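Local atomic coordinates of pyridoxamine 5'-phosphate oxidase-related, FMN-binding (PDB entry 3F7E), a protein that probably binds coenzyme F420 and uses it to reduce carbon-carbon double bonds, possibly including those of aflatoxins. Residues A3-Y8 / T124-Q129; S10-P15 / R75-R80; F45-K50 / V117-R122. One frame throughout, in Å; residues are numbered along the deposited sequence. Where two conformers were deposited one is given.

How the contacts relate
Contacts 1 and 3 use the two ends of strand 116-127, on opposite sides of the chain's centre and about 23 Å apart between contact centres. Contact 1 is a surface contact in which the N-terminal loop rests on the strand through ring faces and carbon chains, without a hydrogen bond between its segments. Contact 3 is buried and is mainly a ladder of backbone bonds between sheet neighbours. Contact 2, partly buried, adds strand 76-88, also a neighbour of 116-127, and packs helix 9-13 on it with leucines inside and arginines at the outer end. Contacts 1 and 2 touch, with Ser-127 O probably bonded to Glu-78 N.

Contact 1 (A3-Y8 / T124-Q129); sequences AVPEGY and TAFSKQ
Ala-3 meets Phe-126 through its backbone: Ala-3 O comes to 3.4 Å from Phe-126 CD1, obliquely to the ring. Val-4 follows over the face of the same ring, where Val-4 CA sits 4.0 Å from the Phe-126 ring centroid and 13° off the normal, a CH-pi contact offset toward the rim. Its CG2, anti to the carbonyl carbon, reaches the far end of the ring, with Val-4 CG2 3.7 Å from Phe-126 CZ. Pro-5 packs at the root of the aromatic side chain, Pro-5 CD lying 3.4 Å from Phe-126 CB, while its CB and CG graze Lys-128 CG. From here the loop reverses in a type II turn, closed by Tyr-8 N bonding to Pro-5 O, with Gly-7 taking the positive phi (84°) of its third position. Tyr-8 then lays its ring across the chain of Lys-128, and Lys-128 CG stands over the middle of the ring, 3.6 Å from the Tyr-8 centroid. A bend at chi2 (70°) turns Lys-128 CD toward the phenol end, 3.7 Å from Tyr-8 OH. The opposite face of Tyr-8 receives the guanidinium of Arg-75 in a cation-pi contact. A classic beta bulge, in which Thr-124 and Ala-125 share Arg-80 as their partner on strand 76-88, comes just before Phe-126. With no hydrogen bond between the segments, the N-terminal loop is held to the end of strand 116-127 by CH-pi and apolar packing, and Lys-128 contributes its carbon chain, not its charge, to the Tyr-8 face.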
loop_
_atom_site.group_PDB
_atom_site.type_symbol
_atom_site.label_atom_id
_atom_site.label_comp_id
_atom_site.label_asym_id
_atom_site.label_seq_id
_atom_site.Cartn_x
_atom_site.Cartn_y
_atom_site.Cartn_z
ATOM N N ALA A 3 -16.411 -9.367 10.055
ATOM C CA ALA A 3 -16.168 -10.584 9.276
ATOM C C ALA A 3 -15.406 -10.310 7.973
ATOM O O ALA A 3 -15.724 -9.336 7.286
ATOM C CB ALA A 3 -17.484 -11.294 8.999
ATOM N N VAL A 4 -14.400 -11.153 7.662
ATOM C CA VAL A 4 -13.739 -11.207 6.319
ATOM C C VAL A 4 -14.904 -11.478 5.368
ATOM O O VAL A 4 -15.583 -12.496 5.536
ATOM C CB VAL A 4 -12.579 -12.197 6.272
ATOM C CG1 VAL A 4 -11.782 -11.975 5.001
ATOM C CG2 VAL A 4 -11.671 -11.978 7.477
ATOM N N PRO A 5 -15.002 -10.759 4.244
ATOM C CA PRO A 5 -15.709 -11.274 3.063
ATOM C C PRO A 5 -15.464 -12.654 2.505
ATOM O O PRO A 5 -14.348 -13.134 2.577
ATOM C CB PRO A 5 -15.363 -10.258 1.945
ATOM C CG PRO A 5 -14.749 -9.092 2.608
ATOM C CD PRO A 5 -14.249 -9.531 3.942
ATOM N N GLU A 6 -16.515 -13.311 2.003
ATOM C CA GLU A 6 -16.800 -14.690 2.337
ATOM C C GLU A 6 -15.858 -15.158 1.214
ATOM O O GLU A 6 -15.943 -14.658 0.083
ATOM C CB GLU A 6 -18.264 -15.011 1.962
ATOM C CG GLU A 6 -18.746 -16.477 2.040
ATOM C CD GLU A 6 -20.278 -16.595 1.825
ATOM O OE1 GLU A 6 -20.904 -17.565 2.312
ATOM O OE2 GLU A 6 -20.870 -15.706 1.173
ATOM N N GLY A 7 -14.912 -16.027 1.527
ATOM C CA GLY A 7 -13.976 -16.512 0.511
ATOM C C GLY A 7 -12.738 -15.679 0.179
ATOM O O GLY A 7 -12.031 -16.009 -0.783
ATOM N N TYR A 8 -12.463 -14.625 0.955
ATOM C CA TYR A 8 -11.277 -13.770 0.763
ATOM C C TYR A 8 -10.254 -13.898 1.894
ATOM O O TYR A 8 -9.126 -13.370 1.790
ATOM C CB TYR A 8 -11.695 -12.302 0.564
ATOM C CG TYR A 8 -12.241 -12.017 -0.815
ATOM C CD1 TYR A 8 -13.553 -12.342 -1.134
ATOM C CD2 TYR A 8 -11.444 -11.426 -1.808
ATOM C CE1 TYR A 8 -14.067 -12.101 -2.397
ATOM C CE2 TYR A 8 -11.967 -11.178 -3.088
ATOM C CZ TYR A 8 -13.280 -11.519 -3.366
ATOM O OH TYR A 8 -13.855 -11.292 -4.605
ATOM N N THR A 124 -11.228 -3.265 11.326
ATOM C CA THR A 124 -12.491 -2.527 11.466
ATOM C C THR A 124 -13.314 -2.566 10.185
ATOM O O THR A 124 -14.513 -2.320 10.231
ATOM C CB THR A 124 -12.240 -1.055 11.837
ATOM O OG1 THR A 124 -11.373 -0.499 10.852
ATOM C CG2 THR A 124 -11.641 -0.916 13.236
ATOM N N ALA A 125 -12.696 -2.893 9.048
ATOM C CA ALA A 125 -13.406 -2.905 7.766
ATOM C C ALA A 125 -12.602 -3.702 6.740
ATOM O O ALA A 125 -11.370 -3.744 6.793
ATOM C CB ALA A 125 -13.652 -1.470 7.240
ATOM N N PHE A 126 -13.335 -4.304 5.808
ATOM C CA PHE A 126 -12.772 -4.998 4.660
ATOM C C PHE A 126 -13.436 -4.518 3.377
ATOM O O PHE A 126 -14.642 -4.284 3.345
ATOM C CB PHE A 126 -13.013 -6.506 4.754
ATOM C CG PHE A 126 -12.361 -7.155 5.926
ATOM C CD1 PHE A 126 -13.047 -7.324 7.124
ATOM C CD2 PHE A 126 -11.041 -7.600 5.838
ATOM C CE1 PHE A 126 -12.450 -7.949 8.203
ATOM C CE2 PHE A 126 -10.416 -8.227 6.938
ATOM C CZ PHE A 126 -11.141 -8.399 8.121
ATOM N N SER A 127 -12.656 -4.450 2.294
ATOM C CA SER A 127 -13.217 -4.210 0.966
ATOM C C SER A 127 -12.450 -5.011 -0.075
ATOM O O SER A 127 -11.234 -5.075 -0.047
ATOM C CB SER A 127 -13.137 -2.728 0.574
ATOM O OG SER A 127 -13.735 -2.541 -0.702
ATOM N N LYS A 128 -13.197 -5.614 -0.996
ATOM C CA LYS A 128 -12.608 -6.381 -2.094
ATOM C C LYS A 128 -13.217 -5.979 -3.455
ATOM O O LYS A 128 -13.086 -6.700 -4.462
ATOM C CB LYS A 128 -12.672 -7.904 -1.849
ATOM C CG LYS A 128 -14.029 -8.499 -1.381
ATOM C CD LYS A 128 -15.082 -8.469 -2.474
ATOM C CE LYS A 128 -16.399 -9.049 -1.971
ATOM N NZ LYS A 128 -17.515 -8.952 -2.982
ATOM N N GLN A 129 -13.874 -4.821 -3.481
ATOM C CA GLN A 129 -14.430 -4.261 -4.720
ATOM C C GLN A 129 -14.432 -2.732 -4.729
ATOM O O GLN A 129 -14.207 -2.087 -3.707
ATOM C CB GLN A 129 -15.838 -4.798 -4.988
ATOM C CG GLN A 129 -16.901 -4.374 -3.976
ATOM C CD GLN A 129 -18.197 -5.151 -4.130
ATOM O OE1 GLN A 129 -19.262 -4.693 -3.712
ATOM N NE2 GLN A 129 -18.112 -6.332 -4.727
#

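Contact 2 (S10-P15 / R75-R80); sequences SLLERP and RYLEVR
Leu-11 and Leu-12 of helix 9-13 pack on Leu-77 and Val-79 of strand 76-88, where the short N-terminal helix lies against the sheet of a fold expected, from the family, to be the FMN-binding split barrel. The apolar contacts form the inner part. Leu-11 CD1 presses on the strand backbone, 3.6 Å from Tyr-76 C, and also reaches Leu-77 CB. Leu-12 lies across Leu-77, with Leu-12 CG 3.8 Å from Leu-77 CD2. Leu-77 CG is anti to the backbone N (chi1 -175°), and Leu-77 CD2 lies against CG and both methyls of Leu-12. More loosely, Leu-12 CD2 stands 4.3 Å from Val-79 CG2.

The polar contacts gather beyond Leu-11. The extended chain of Arg-75 passes obliquely over that leucine and brings its guanidinium beside the start of the helix, where Arg-75 NH2 bonds to Gly-7 O. Arg-14, salt-bridged to Asp-69, carries a like charge nearby. A water lies between the two arginines, near the plane of each guanidinium, and accepts from both, weakly from Arg-75 NE (3.4 Å) and from Arg-14 NH2 (3.3 Å). In the conformer described, Ser-10 OG is hydrogen-bonded to the same water at 3.1 Å and sits at the guanidinium edge, 3.0 Å from Arg-75 NH2.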
loop_
_atom_site.group_PDB
_atom_site.type_symbol
_atom_site.label_atom_id
_atom_site.label_comp_id
_atom_site.label_asym_id
_atom_site.label_seq_id
_atom_site.Cartn_x
_atom_site.Cartn_y
_atom_site.Cartn_z
ATOM N N SER A 10 -8.630 -16.354 2.478
ATOM C CA SER A 10 -7.527 -17.056 1.853
ATOM C C SER A 10 -6.341 -16.151 1.509
ATOM O O SER A 10 -5.191 -16.605 1.588
ATOM C CB SER A 10 -8.028 -17.765 0.599
ATOM O OG SER A 10 -8.801 -16.884 -0.190
ATOM N N LEU A 11 -6.609 -14.895 1.118
ATOM C CA LEU A 11 -5.551 -13.931 0.775
ATOM C C LEU A 11 -4.729 -13.622 2.005
ATOM O O LEU A 11 -3.520 -13.486 1.898
ATOM C CB LEU A 11 -6.090 -12.631 0.146
ATOM C CG LEU A 11 -6.476 -12.688 -1.330
ATOM C CD1 LEU A 11 -7.204 -11.419 -1.706
ATOM C CD2 LEU A 11 -5.223 -12.893 -2.188
ATOM N N LEU A 12 -5.363 -13.568 3.176
ATOM C CA LEU A 12 -4.648 -13.278 4.410
ATOM C C LEU A 12 -3.876 -14.473 4.925
ATOM O O LEU A 12 -3.003 -14.313 5.768
ATOM C CB LEU A 12 -5.607 -12.794 5.485
ATOM C CG LEU A 12 -6.347 -11.502 5.147
ATOM C CD1 LEU A 12 -7.294 -11.154 6.292
ATOM C CD2 LEU A 12 -5.376 -10.326 4.898
ATOM N N GLU A 13 -4.229 -15.680 4.455
ATOM C CA GLU A 13 -3.503 -16.888 4.864
ATOM C C GLU A 13 -2.242 -17.176 4.054
ATOM O O GLU A 13 -1.435 -18.049 4.392
ATOM C CB GLU A 13 -4.451 -18.097 4.819
ATOM C CG GLU A 13 -5.520 -17.991 5.924
ATOM C CD GLU A 13 -6.519 -19.144 5.929
ATOM O OE1 GLU A 13 -6.494 -19.967 5.008
ATOM O OE2 GLU A 13 -7.345 -19.226 6.861
ATOM N N ARG A 14 -2.092 -16.447 2.961
ATOM C CA ARG A 14 -0.982 -16.654 2.047
ATOM C C ARG A 14 0.219 -15.772 2.392
ATOM O O ARG A 14 0.049 -14.664 2.946
ATOM C CB ARG A 14 -1.436 -16.383 0.611
ATOM C CG ARG A 14 -2.431 -17.447 0.116
ATOM C CD ARG A 14 -3.081 -17.074 -1.194
ATOM N NE ARG A 14 -2.117 -16.947 -2.288
ATOM C CZ ARG A 14 -2.414 -16.506 -3.512
ATOM N NH1 ARG A 14 -1.463 -16.398 -4.447
ATOM N NH2 ARG A 14 -3.664 -16.165 -3.811
ATOM N N PRO A 15 1.441 -16.244 2.043
ATOM C CA PRO A 15 2.658 -15.440 2.275
ATOM C C PRO A 15 2.828 -14.362 1.193
ATOM O O PRO A 15 3.763 -14.419 0.362
ATOM C CB PRO A 15 3.776 -16.496 2.245
ATOM C CG PRO A 15 3.257 -17.562 1.295
ATOM C CD PRO A 15 1.743 -17.592 1.494
ATOM N N ARG A 75 -8.304 -9.852 -8.018
ATOM C CA ARG A 75 -8.552 -10.444 -6.698
ATOM C C ARG A 75 -7.675 -9.730 -5.645
ATOM O O ARG A 75 -6.442 -9.827 -5.713
ATOM C CB ARG A 75 -8.182 -11.906 -6.755
ATOM C CG ARG A 75 -8.377 -12.543 -5.464
ATOM C CD ARG A 75 -8.342 -14.020 -5.639
ATOM N NE ARG A 75 -8.557 -14.688 -4.368
ATOM C CZ ARG A 75 -9.751 -14.925 -3.821
ATOM N NH1 ARG A 75 -10.877 -14.608 -4.457
ATOM N NH2 ARG A 75 -9.832 -15.528 -2.638
ATOM N N TYR A 76 -8.292 -9.037 -4.669
ATOM C CA TYR A 76 -7.533 -8.225 -3.729
ATOM C C TYR A 76 -8.319 -8.035 -2.446
ATOM O O TYR A 76 -9.556 -8.295 -2.416
ATOM C CB TYR A 76 -7.196 -6.867 -4.351
ATOM C CG TYR A 76 -8.382 -6.008 -4.675
ATOM C CD1 TYR A 76 -8.998 -5.233 -3.687
ATOM C CD2 TYR A 76 -8.857 -5.912 -5.985
ATOM C CE1 TYR A 76 -10.080 -4.410 -3.979
ATOM C CE2 TYR A 76 -9.950 -5.085 -6.288
ATOM C CZ TYR A 76 -10.536 -4.338 -5.275
ATOM O OH TYR A 76 -11.594 -3.515 -5.579
ATOM N N LEU A 77 -7.647 -7.490 -1.418
ATOM C CA LEU A 77 -8.353 -7.293 -0.120
ATOM C C LEU A 77 -7.696 -6.088 0.520
ATOM O O LEU A 77 -6.465 -6.041 0.675
ATOM C CB LEU A 77 -8.292 -8.510 0.802
ATOM C CG LEU A 77 -9.102 -8.415 2.094
ATOM C CD1 LEU A 77 -10.601 -8.331 1.783
ATOM C CD2 LEU A 77 -8.861 -9.616 2.976
ATOM N N GLU A 78 -8.555 -5.142 0.918
ATOM C CA GLU A 78 -8.156 -3.943 1.657
ATOM C C GLU A 78 -8.697 -4.050 3.068
ATOM O O GLU A 78 -9.906 -4.220 3.252
ATOM C CB GLU A 78 -8.726 -2.687 0.975
ATOM C CG GLU A 78 -8.247 -2.510 -0.453
ATOM C CD GLU A 78 -9.090 -1.565 -1.247
ATOM O OE1 GLU A 78 -9.963 -0.907 -0.645
ATOM O OE2 GLU A 78 -8.891 -1.462 -2.487
ATOM N N VAL A 79 -7.809 -3.953 4.064
ATOM C CA VAL A 79 -8.183 -4.102 5.476
ATOM C C VAL A 79 -7.919 -2.806 6.227
ATOM O O VAL A 79 -6.783 -2.415 6.346
ATOM C CB VAL A 79 -7.353 -5.218 6.173
ATOM C CG1 VAL A 79 -7.861 -5.488 7.614
ATOM C CG2 VAL A 79 -7.365 -6.537 5.349
ATOM N N ARG A 80 -8.937 -2.150 6.765
ATOM C CA ARG A 80 -8.694 -1.005 7.673
ATOM C C ARG A 80 -8.769 -1.530 9.103
ATOM O O ARG A 80 -9.468 -2.519 9.364
ATOM C CB ARG A 80 -9.700 0.110 7.414
ATOM C CG ARG A 80 -9.479 0.794 6.062
ATOM C CD ARG A 80 -10.771 1.362 5.498
ATOM N NE ARG A 80 -11.362 2.300 6.435
ATOM C CZ ARG A 80 -12.677 2.497 6.565
ATOM N NH1 ARG A 80 -13.112 3.359 7.481
ATOM N NH2 ARG A 80 -13.568 1.827 5.801
HETATM O O HOH W 1 -6.576 -16.487 -2.350
#

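Contact 3 (F45-K50 / V117-R122); sequences FTHTTK and VIIVVR
His-47 and Ile-119 cross at about a right angle on the buried face of two antiparallel strands. His-47 CB starts between two neighbours, 3.9 Å from both Val-117 CG2 and Ile-119 CG1. From there chi1 of -78° sets CG anti to the carbonyl carbon, and the imidazole lies with one face on Ile-119. His-47 CG is 3.5 Å from Ile-119 CG1, and His-47 ND1 comes closer still, 3.2 Å from that same carbon. CE1, further round the ring, still touches it, and Phe-45 CB borders the ring in its plane. The backbones pair through three successive bridges. Phe-45 and Ile-119 form a hydrogen-bonded pair, Ile-119 N to Phe-45 O running nearly straight (169°) at 2.9 Å. Thr-46 and Ile-118 follow as a non-hydrogen-bonded pair facing helix 93-101, and His-47 with Val-117 is bonded again, Val-117 N to His-47 O measuring 2.8 Å. On the Thr-46 side a water accepts a hydrogen bond from Thr-46 OG1 and donates one to Val-117 O; Thr-46 OG1 also accepts a bond from Arg-116. Back on the His-47 side, Phe-45 CE1 meets Val-121 CG2 at 3.8 Å. At the end of the strand, Thr-48 OG1 accepts from Lys-50 N in an ST turn, and Thr-49 CG2 packs on Val-117 CG1 at 3.6 Å. The backbone bonds thus fix strand 43-48 to strand 116-127 in register, while the side chains on the His-47 face pack toward helix 52-59, and there His-47 ND1 is buried against carbon and has no polar partner in the model.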
loop_
_atom_site.group_PDB
_atom_site.type_symbol
_atom_site.label_atom_id
_atom_site.label_comp_id
_atom_site.label_asym_id
_atom_site.label_seq_id
_atom_site.Cartn_x
_atom_site.Cartn_y
_atom_site.Cartn_z
ATOM N N PHE A 45 2.557 -7.476 12.776
ATOM C CA PHE A 45 3.696 -6.971 12.002
ATOM C C PHE A 45 4.919 -6.844 12.898
ATOM O O PHE A 45 4.781 -6.661 14.100
ATOM C CB PHE A 45 3.383 -5.575 11.434
ATOM C CG PHE A 45 2.104 -5.517 10.642
ATOM C CD1 PHE A 45 0.856 -5.297 11.272
ATOM C CD2 PHE A 45 2.131 -5.704 9.267
ATOM C CE1 PHE A 45 -0.312 -5.254 10.527
ATOM C CE2 PHE A 45 0.975 -5.660 8.525
ATOM C CZ PHE A 45 -0.253 -5.444 9.150
ATOM N N THR A 46 6.112 -6.886 12.288
ATOM C CA THR A 46 7.338 -6.612 13.002
ATOM C C THR A 46 7.766 -5.177 12.683
ATOM O O THR A 46 7.773 -4.760 11.530
ATOM C CB THR A 46 8.471 -7.624 12.667
ATOM O OG1 THR A 46 9.658 -7.267 13.377
ATOM C CG2 THR A 46 8.794 -7.686 11.159
ATOM N N HIS A 47 8.085 -4.420 13.737
ATOM C CA HIS A 47 8.542 -3.013 13.615
ATOM C C HIS A 47 9.683 -2.829 14.622
ATOM O O HIS A 47 9.884 -3.634 15.536
ATOM C CB HIS A 47 7.431 -1.991 14.021
ATOM C CG HIS A 47 6.345 -1.736 12.998
ATOM N ND1 HIS A 47 5.473 -2.705 12.535
ATOM C CD2 HIS A 47 5.972 -0.585 12.389
ATOM C CE1 HIS A 47 4.624 -2.161 11.676
ATOM N NE2 HIS A 47 4.901 -0.873 11.574
ATOM N N THR A 48 10.411 -1.728 14.494
ATOM C CA THR A 48 11.226 -1.279 15.625
ATOM C C THR A 48 10.653 0.013 16.207
ATOM O O THR A 48 9.881 0.742 15.569
ATOM C CB THR A 48 12.707 -1.066 15.309
ATOM O OG1 THR A 48 12.830 0.224 14.728
ATOM C CG2 THR A 48 13.270 -2.182 14.417
ATOM N N THR A 49 11.057 0.302 17.428
ATOM C CA THR A 49 10.591 1.500 18.095
ATOM C C THR A 49 11.311 2.783 17.643
ATOM O O THR A 49 11.008 3.876 18.144
ATOM C CB THR A 49 10.827 1.382 19.587
ATOM O OG1 THR A 49 12.227 1.196 19.809
ATOM C CG2 THR A 49 10.031 0.206 20.177
ATOM N N LYS A 50 12.243 2.636 16.705
ATOM C CA LYS A 50 13.133 3.734 16.326
ATOM C C LYS A 50 12.816 4.413 14.994
ATOM O O LYS A 50 13.466 5.411 14.638
ATOM C CB LYS A 50 14.583 3.245 16.317
ATOM C CG LYS A 50 15.141 2.891 17.693
ATOM C CD LYS A 50 16.659 2.832 17.661
ATOM C CE LYS A 50 17.239 2.759 19.069
ATOM N NZ LYS A 50 18.573 2.088 19.078
ATOM N N VAL A 117 9.448 -4.848 18.066
ATOM C CA VAL A 117 8.140 -5.019 18.677
ATOM C C VAL A 117 7.240 -5.776 17.707
ATOM O O VAL A 117 7.510 -5.876 16.496
ATOM C CB VAL A 117 7.482 -3.658 19.066
ATOM C CG1 VAL A 117 8.281 -2.932 20.165
ATOM C CG2 VAL A 117 7.329 -2.759 17.833
ATOM N N ILE A 118 6.140 -6.277 18.268
ATOM C CA ILE A 118 5.044 -6.869 17.515
ATOM C C ILE A 118 3.898 -5.875 17.541
ATOM O O ILE A 118 3.444 -5.483 18.619
ATOM C CB ILE A 118 4.548 -8.184 18.150
ATOM C CG1 ILE A 118 5.717 -9.112 18.527
ATOM C CG2 ILE A 118 3.516 -8.834 17.243
ATOM C CD1 ILE A 118 5.287 -10.386 19.233
ATOM N N ILE A 119 3.462 -5.445 16.361
ATOM C CA ILE A 119 2.317 -4.518 16.248
ATOM C C ILE A 119 1.070 -5.340 15.947
ATOM O O ILE A 119 1.073 -6.099 14.973
ATOM C CB ILE A 119 2.539 -3.483 15.106
ATOM C CG1 ILE A 119 3.860 -2.726 15.271
ATOM C CG2 ILE A 119 1.343 -2.550 14.973
ATOM C CD1 ILE A 119 3.918 -1.829 16.435
ATOM N N VAL A 120 0.035 -5.208 16.782
ATOM C CA VAL A 120 -1.169 -6.041 16.681
ATOM C C VAL A 120 -2.338 -5.171 16.227
ATOM O O VAL A 120 -2.667 -4.187 16.906
ATOM C CB VAL A 120 -1.505 -6.685 18.056
ATOM C CG1 VAL A 120 -2.664 -7.619 17.894
ATOM C CG2 VAL A 120 -0.271 -7.395 18.602
ATOM N N VAL A 121 -2.935 -5.514 15.083
ATOM C CA VAL A 121 -3.983 -4.712 14.461
ATOM C C VAL A 121 -5.283 -5.518 14.377
ATOM O O VAL A 121 -5.304 -6.638 13.854
ATOM C CB VAL A 121 -3.570 -4.297 13.024
ATOM C CG1 VAL A 121 -4.738 -3.685 12.244
ATOM C CG2 VAL A 121 -2.374 -3.352 13.077
ATOM N N ARG A 122 -6.358 -4.937 14.899
ATOM C CA ARG A 122 -7.688 -5.529 14.814
ATOM C C ARG A 122 -8.460 -4.865 13.680
ATOM O O ARG A 122 -8.645 -3.654 13.688
ATOM C CB ARG A 122 -8.444 -5.377 16.120
ATOM C CG ARG A 122 -9.825 -6.070 16.053
ATOM C CD ARG A 122 -10.455 -6.223 17.406
ATOM N NE ARG A 122 -9.576 -6.967 18.300
ATOM C CZ ARG A 122 -9.588 -8.291 18.431
ATOM N NH1 ARG A 122 -10.479 -9.035 17.760
ATOM N NH2 ARG A 122 -8.734 -8.866 19.266
HETATM O O HOH W 2 9.216 -8.057 15.885
#